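Local atomic coordinates of copper chaperone CopZ (Staphylococcus aureus, PDB entry 6FF2), a protein that sequesters copper(I) inside the cell and delivers it to the copper-exporting P-type ATPase CopA. Residues Q3-K17 with D34-Y46. Numbering follows the deposited sequence.
Sequences QEILNVEGMSCGHCK and DVNLENGQVSVQY. With CU1 (copper (I) ion), chain C; CU1 (copper (I) ion), chain D; CU1 (copper (I) ion), chain F; CU1 (copper (I) ion), chain G.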
loop_
_atom_site.group_PDB
_atom_site.type_symbol
_atom_site.label_atom_id
_atom_site.label_comp_id
_atom_site.label_asym_id
_atom_site.label_seq_id
_atom_site.Cartn_x
_atom_site.Cartn_y
_atom_site.Cartn_z
ATOM N N GLN A 3 5.103 -22.718 13.444
ATOM C CA GLN A 3 4.129 -21.728 12.983
ATOM C C GLN A 3 3.903 -20.713 14.041
ATOM O O GLN A 3 3.733 -21.053 15.239
ATOM C CB GLN A 3 2.831 -22.409 12.576
ATOM C CG GLN A 3 1.817 -21.469 11.919
ATOM C CD GLN A 3 0.516 -22.137 11.617
ATOM O OE1 GLN A 3 0.300 -23.287 11.999
ATOM N NE2 GLN A 3 -0.357 -21.442 10.912
ATOM N N GLU A 4 3.918 -19.420 13.628
ATOM C CA GLU A 4 3.552 -18.289 14.495
ATOM C C GLU A 4 2.433 -17.551 13.858
ATOM O O GLU A 4 2.459 -17.343 12.670
ATOM C CB GLU A 4 4.758 -17.364 14.659
ATOM C CG GLU A 4 4.510 -16.058 15.368
ATOM C CD GLU A 4 4.130 -16.141 16.806
ATOM O OE1 GLU A 4 4.252 -17.176 17.442
ATOM O OE2 GLU A 4 3.674 -15.055 17.282
ATOM N N ILE A 5 1.414 -17.207 14.628
ATOM C CA ILE A 5 0.363 -16.310 14.184
ATOM C C ILE A 5 0.507 -14.978 14.897
ATOM O O ILE A 5 0.385 -14.928 16.121
ATOM C CB ILE A 5 -1.013 -16.945 14.357
ATOM C CG1 ILE A 5 -1.082 -18.286 13.541
ATOM C CG2 ILE A 5 -2.091 -15.983 13.908
ATOM C CD1 ILE A 5 -2.308 -19.073 13.823
ATOM N N LEU A 6 0.763 -13.899 14.142
ATOM C CA LEU A 6 0.836 -12.550 14.686
ATOM C C LEU A 6 -0.491 -11.875 14.435
ATOM O O LEU A 6 -1.105 -12.074 13.361
ATOM C CB LEU A 6 2.010 -11.751 14.173
ATOM C CG LEU A 6 3.367 -12.397 14.464
ATOM C CD1 LEU A 6 3.858 -13.098 13.224
ATOM C CD2 LEU A 6 4.405 -11.382 14.946
ATOM N N ASN A 7 -0.927 -11.055 15.382
ATOM C CA ASN A 7 -2.122 -10.213 15.195
ATOM C C ASN A 7 -1.638 -8.786 14.915
ATOM O O ASN A 7 -0.960 -8.221 15.718
ATOM C CB ASN A 7 -2.978 -10.244 16.394
ATOM C CG ASN A 7 -3.787 -11.441 16.416
ATOM O OD1 ASN A 7 -3.558 -12.284 17.259
ATOM N ND2 ASN A 7 -4.795 -11.521 15.526
ATOM N N VAL A 8 -1.967 -8.263 13.731
ATOM C CA VAL A 8 -1.380 -7.029 13.233
ATOM C C VAL A 8 -2.490 -6.083 12.936
ATOM O O VAL A 8 -3.495 -6.475 12.338
ATOM C CB VAL A 8 -0.526 -7.268 11.976
ATOM C CG1 VAL A 8 0.075 -5.970 11.474
ATOM C CG2 VAL A 8 0.604 -8.261 12.225
ATOM N N GLU A 9 -2.302 -4.856 13.418
ATOM C CA GLU A 9 -3.223 -3.732 13.130
ATOM C C GLU A 9 -2.595 -2.783 12.138
ATOM O O GLU A 9 -1.381 -2.503 12.194
ATOM C CB GLU A 9 -3.557 -2.945 14.426
ATOM C CG GLU A 9 -4.418 -3.772 15.334
ATOM C CD GLU A 9 -4.796 -3.082 16.631
ATOM O OE1 GLU A 9 -4.344 -1.958 16.929
ATOM O OE2 GLU A 9 -5.561 -3.716 17.368
ATOM N N GLY A 10 -3.455 -2.248 11.269
ATOM C CA GLY A 10 -3.019 -1.204 10.315
ATOM C C GLY A 10 -2.913 -1.695 8.876
ATOM O O GLY A 10 -2.684 -0.890 7.985
ATOM N N MET A 11 -3.058 -3.000 8.629
ATOM C CA MET A 11 -2.900 -3.507 7.255
ATOM C C MET A 11 -4.229 -3.293 6.556
ATOM O O MET A 11 -5.224 -3.909 6.912
ATOM C CB MET A 11 -2.487 -4.981 7.219
ATOM C CG MET A 11 -1.205 -5.237 7.977
ATOM S SD MET A 11 -0.740 -6.977 7.852
ATOM C CE MET A 11 -2.147 -7.760 8.620
ATOM N N SER A 12 -4.263 -2.413 5.549
ATOM C CA SER A 12 -5.571 -2.033 4.977
ATOM C C SER A 12 -5.831 -2.491 3.591
ATOM O O SER A 12 -6.938 -2.301 3.134
ATOM C CB SER A 12 -5.732 -0.507 4.997
ATOM O OG SER A 12 -4.682 0.081 4.288
ATOM N N CYS A 13 -4.842 -2.991 2.889
ATOM C CA CYS A 13 -4.973 -3.293 1.457
ATOM C C CYS A 13 -3.895 -4.246 0.996
ATOM O O CYS A 13 -3.007 -4.621 1.755
ATOM C CB CYS A 13 -4.858 -1.999 0.586
ATOM S SG CYS A 13 -3.189 -1.312 0.462
ATOM N N GLY A 14 -3.991 -4.673 -0.262
ATOM C CA GLY A 14 -2.996 -5.545 -0.873
ATOM C C GLY A 14 -1.557 -5.055 -0.858
ATOM O O GLY A 14 -0.649 -5.857 -0.779
ATOM N N HIS A 15 -1.327 -3.727 -0.867
ATOM C CA HIS A 15 0.025 -3.188 -0.730
ATOM C C HIS A 15 0.616 -3.467 0.672
ATOM O O HIS A 15 1.817 -3.776 0.785
ATOM C CB HIS A 15 0.036 -1.676 -0.916
ATOM C CG HIS A 15 -0.266 -1.223 -2.298
ATOM N ND1 HIS A 15 -1.329 -0.401 -2.577
ATOM C CD2 HIS A 15 0.395 -1.421 -3.469
ATOM C CE1 HIS A 15 -1.343 -0.137 -3.877
ATOM N NE2 HIS A 15 -0.293 -0.718 -4.433
ATOM N N CYS A 16 -0.236 -3.370 1.695
ATOM C CA CYS A 16 0.156 -3.631 3.083
ATOM C C CYS A 16 0.536 -5.124 3.212
ATOM O O CYS A 16 1.603 -5.478 3.753
ATOM C CB CYS A 16 -0.946 -3.324 4.080
ATOM S SG CYS A 16 -1.355 -1.561 4.190
ATOM N N LYS A 17 -0.310 -5.961 2.661
ATOM C CA LYS A 17 -0.057 -7.409 2.623
ATOM C C LYS A 17 1.284 -7.703 1.986
ATOM O O LYS A 17 2.111 -8.483 2.513
ATOM C CB LYS A 17 -1.193 -8.134 1.967
ATOM C CG LYS A 17 -0.934 -9.575 1.531
ATOM C CD LYS A 17 -2.270 -10.187 1.180
ATOM C CE LYS A 17 -2.145 -11.550 0.541
ATOM N NZ LYS A 17 -1.840 -12.599 1.535
ATOM N N ASP A 34 1.901 -15.445 5.409
ATOM C CA ASP A 34 0.562 -15.294 4.759
ATOM C C ASP A 34 -0.291 -14.367 5.610
ATOM O O ASP A 34 -0.700 -14.700 6.728
ATOM C CB ASP A 34 -0.037 -16.700 4.640
ATOM C CG ASP A 34 -1.416 -16.714 4.034
ATOM O OD1 ASP A 34 -1.786 -15.793 3.317
ATOM O OD2 ASP A 34 -2.128 -17.696 4.251
ATOM N N VAL A 35 -0.518 -13.163 5.079
ATOM C CA VAL A 35 -1.372 -12.162 5.681
ATOM C C VAL A 35 -2.824 -12.428 5.323
ATOM O O VAL A 35 -3.165 -12.560 4.129
ATOM C CB VAL A 35 -1.009 -10.753 5.189
ATOM C CG1 VAL A 35 -2.107 -9.747 5.613
ATOM C CG2 VAL A 35 0.423 -10.384 5.682
ATOM N N ASN A 36 -3.678 -12.465 6.320
ATOM C CA ASN A 36 -5.141 -12.425 6.111
ATOM C C ASN A 36 -5.613 -11.019 6.405
ATOM O O ASN A 36 -5.715 -10.616 7.546
ATOM C CB ASN A 36 -5.865 -13.429 7.001
ATOM C CG ASN A 36 -7.352 -13.423 6.837
ATOM O OD1 ASN A 36 -7.914 -12.514 6.282
ATOM N ND2 ASN A 36 -8.003 -14.426 7.373
ATOM N N LEU A 37 -5.913 -10.261 5.354
ATOM C CA LEU A 37 -6.301 -8.853 5.535
ATOM C C LEU A 37 -7.621 -8.704 6.245
ATOM O O LEU A 37 -7.860 -7.689 6.892
ATOM C CB LEU A 37 -6.378 -8.135 4.173
ATOM C CG LEU A 37 -5.036 -7.810 3.550
ATOM C CD1 LEU A 37 -5.290 -7.284 2.145
ATOM C CD2 LEU A 37 -4.234 -6.811 4.367
ATOM N N GLU A 38 -8.463 -9.730 6.147
ATOM C CA GLU A 38 -9.833 -9.661 6.698
ATOM C C GLU A 38 -9.824 -9.740 8.223
ATOM O O GLU A 38 -10.667 -9.143 8.845
ATOM C CB GLU A 38 -10.723 -10.764 6.161
ATOM C CG GLU A 38 -10.876 -10.846 4.649
ATOM C CD GLU A 38 -11.894 -11.911 4.247
ATOM O OE1 GLU A 38 -12.004 -12.945 4.971
ATOM O OE2 GLU A 38 -12.583 -11.709 3.214
ATOM N N ASN A 39 -8.846 -10.432 8.820
ATOM C CA ASN A 39 -8.777 -10.456 10.291
ATOM C C ASN A 39 -7.490 -9.973 10.903
ATOM O O ASN A 39 -7.375 -9.944 12.112
ATOM C CB ASN A 39 -9.113 -11.851 10.858
ATOM C CG ASN A 39 -8.163 -12.949 10.375
ATOM O OD1 ASN A 39 -7.111 -12.659 9.808
ATOM N ND2 ASN A 39 -8.519 -14.230 10.655
ATOM N N GLY A 40 -6.541 -9.524 10.101
ATOM C CA GLY A 40 -5.262 -9.044 10.589
ATOM C C GLY A 40 -4.287 -10.106 11.054
ATOM O O GLY A 40 -3.193 -9.776 11.595
ATOM N N GLN A 41 -4.626 -11.370 10.847
ATOM C CA GLN A 41 -3.730 -12.442 11.267
ATOM C C GLN A 41 -2.660 -12.678 10.240
ATOM O O GLN A 41 -2.958 -12.845 9.039
ATOM C CB GLN A 41 -4.487 -13.750 11.528
ATOM C CG GLN A 41 -5.345 -13.709 12.789
ATOM C CD GLN A 41 -5.706 -15.070 13.245
ATOM O OE1 GLN A 41 -5.691 -16.052 12.470
ATOM N NE2 GLN A 41 -5.943 -15.178 14.487
ATOM N N VAL A 42 -1.434 -12.795 10.715
ATOM C CA VAL A 42 -0.350 -13.151 9.846
ATOM C C VAL A 42 0.293 -14.489 10.260
ATOM O O VAL A 42 0.752 -14.581 11.381
ATOM C CB VAL A 42 0.713 -12.043 9.868
ATOM C CG1 VAL A 42 1.803 -12.348 8.830
ATOM C CG2 VAL A 42 0.039 -10.671 9.628
ATOM N N SER A 43 0.210 -15.476 9.392
ATOM C CA SER A 43 0.736 -16.802 9.671
ATOM C C SER A 43 2.120 -16.925 9.097
ATOM O O SER A 43 2.313 -16.816 7.888
ATOM C CB SER A 43 -0.165 -17.887 9.133
ATOM O OG SER A 43 0.424 -19.187 9.348
ATOM N N VAL A 44 3.100 -17.275 9.942
ATOM C CA VAL A 44 4.506 -17.383 9.517
ATOM C C VAL A 44 4.948 -18.816 9.787
ATOM O O VAL A 44 4.737 -19.342 10.887
ATOM C CB VAL A 44 5.357 -16.413 10.325
ATOM C CG1 VAL A 44 6.796 -16.530 9.927
ATOM C CG2 VAL A 44 4.883 -14.978 10.192
ATOM N N GLN A 45 5.483 -19.438 8.769
ATOM C CA GLN A 45 6.134 -20.759 8.864
ATOM C C GLN A 45 7.644 -20.506 8.957
ATOM O O GLN A 45 8.230 -19.788 8.114
ATOM C CB GLN A 45 5.834 -21.610 7.646
ATOM C CG GLN A 45 4.346 -21.863 7.448
ATOM C CD GLN A 45 3.793 -22.882 8.403
ATOM O OE1 GLN A 45 4.524 -23.720 8.949
ATOM N NE2 GLN A 45 2.514 -22.855 8.580
ATOM N N TYR A 46 8.303 -21.129 9.934
ATOM C CA TYR A 46 9.691 -20.805 10.194
ATOM C C TYR A 46 10.419 -21.929 10.931
ATOM O O TYR A 46 9.751 -22.788 11.545
ATOM C CB TYR A 46 9.788 -19.520 11.026
ATOM C CG TYR A 46 9.283 -19.622 12.467
ATOM C CD1 TYR A 46 7.952 -19.713 12.784
ATOM C CD2 TYR A 46 10.193 -19.643 13.543
ATOM C CE1 TYR A 46 7.493 -19.792 14.094
ATOM C CE2 TYR A 46 9.753 -19.733 14.852
ATOM C CZ TYR A 46 8.390 -19.807 15.139
ATOM O OH TYR A 46 7.978 -19.878 16.407
HETATM CU CU CU1 C . -2.415 -0.747 2.431
HETATM CU CU CU1 D . -2.953 -0.020 -1.441
HETATM CU CU CU1 F . -0.068 0.197 3.079
HETATM CU CU CU1 G . -3.206 1.201 0.803
HETATM O O HOH W 1 5.492 -20.124 17.041
HETATM O O HOH W 2 -5.800 -6.430 8.052
#
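Met11, in the copper-binding loop, packs its thioether on Val35 and Val42, while Leu37 covers its CB. The chain leaves the backbone with CG opposite the carbonyl carbon and then turns at the sulfur (chi3 -61°), which sets Met11 CE 3.6 Å from Val35 CG1. The same methyl also touches Val42 CG2 and lies near Gly40 O. A long, unbranched and flexible side chain suits this place, since it reaches from a loop to the sheet; Val20 of helix 14-25 closes in on it as well. Leu37 lays CD2 on Met11 CB and CD1 3.5 Å from Cys13 O, at the start of the helix.

Lys17 runs its aliphatic chain over Val35, CG against CB, and bends only at its last torsion (chi4 77°), bringing Lys17 NZ 2.9 Å from Val35 O, on a lone pair. The ammonium also forms a salt bridge with Glu21 and a long one with Asp34.

Behind the loop, strands 3-9 and 41-46 pair antiparallel. Val8 CG2 touches Val42 CG2, and Leu6 CD1 touches Val44 CG2 at 3.7 Å, compact branched groups that suit the face packed against the two helices. The opposite face is largely polar, though Ile5 CG2 packs on the Gln41 amide: the extended Gln3 chain carries NE2 to Ser43 OG at 2.9 Å, the hydroxyl lying 17° out of the amide plane. Tyr46 turns its ring edge to Glu4 N, while its OH donates to a water that also bridges Gln3 O and Glu4 OE1.

In this ferredoxin-like heavy-metal-associated domain, apolar packing, one lysine bond and a water bridging Met11 O and Leu37 O thus join the copper loop and helix start to the 34-46 hairpin, while Cys13 SG, Cys16 SG and His15 ND1 bind copper(I) together with cysteines and a histidine of the second subunit.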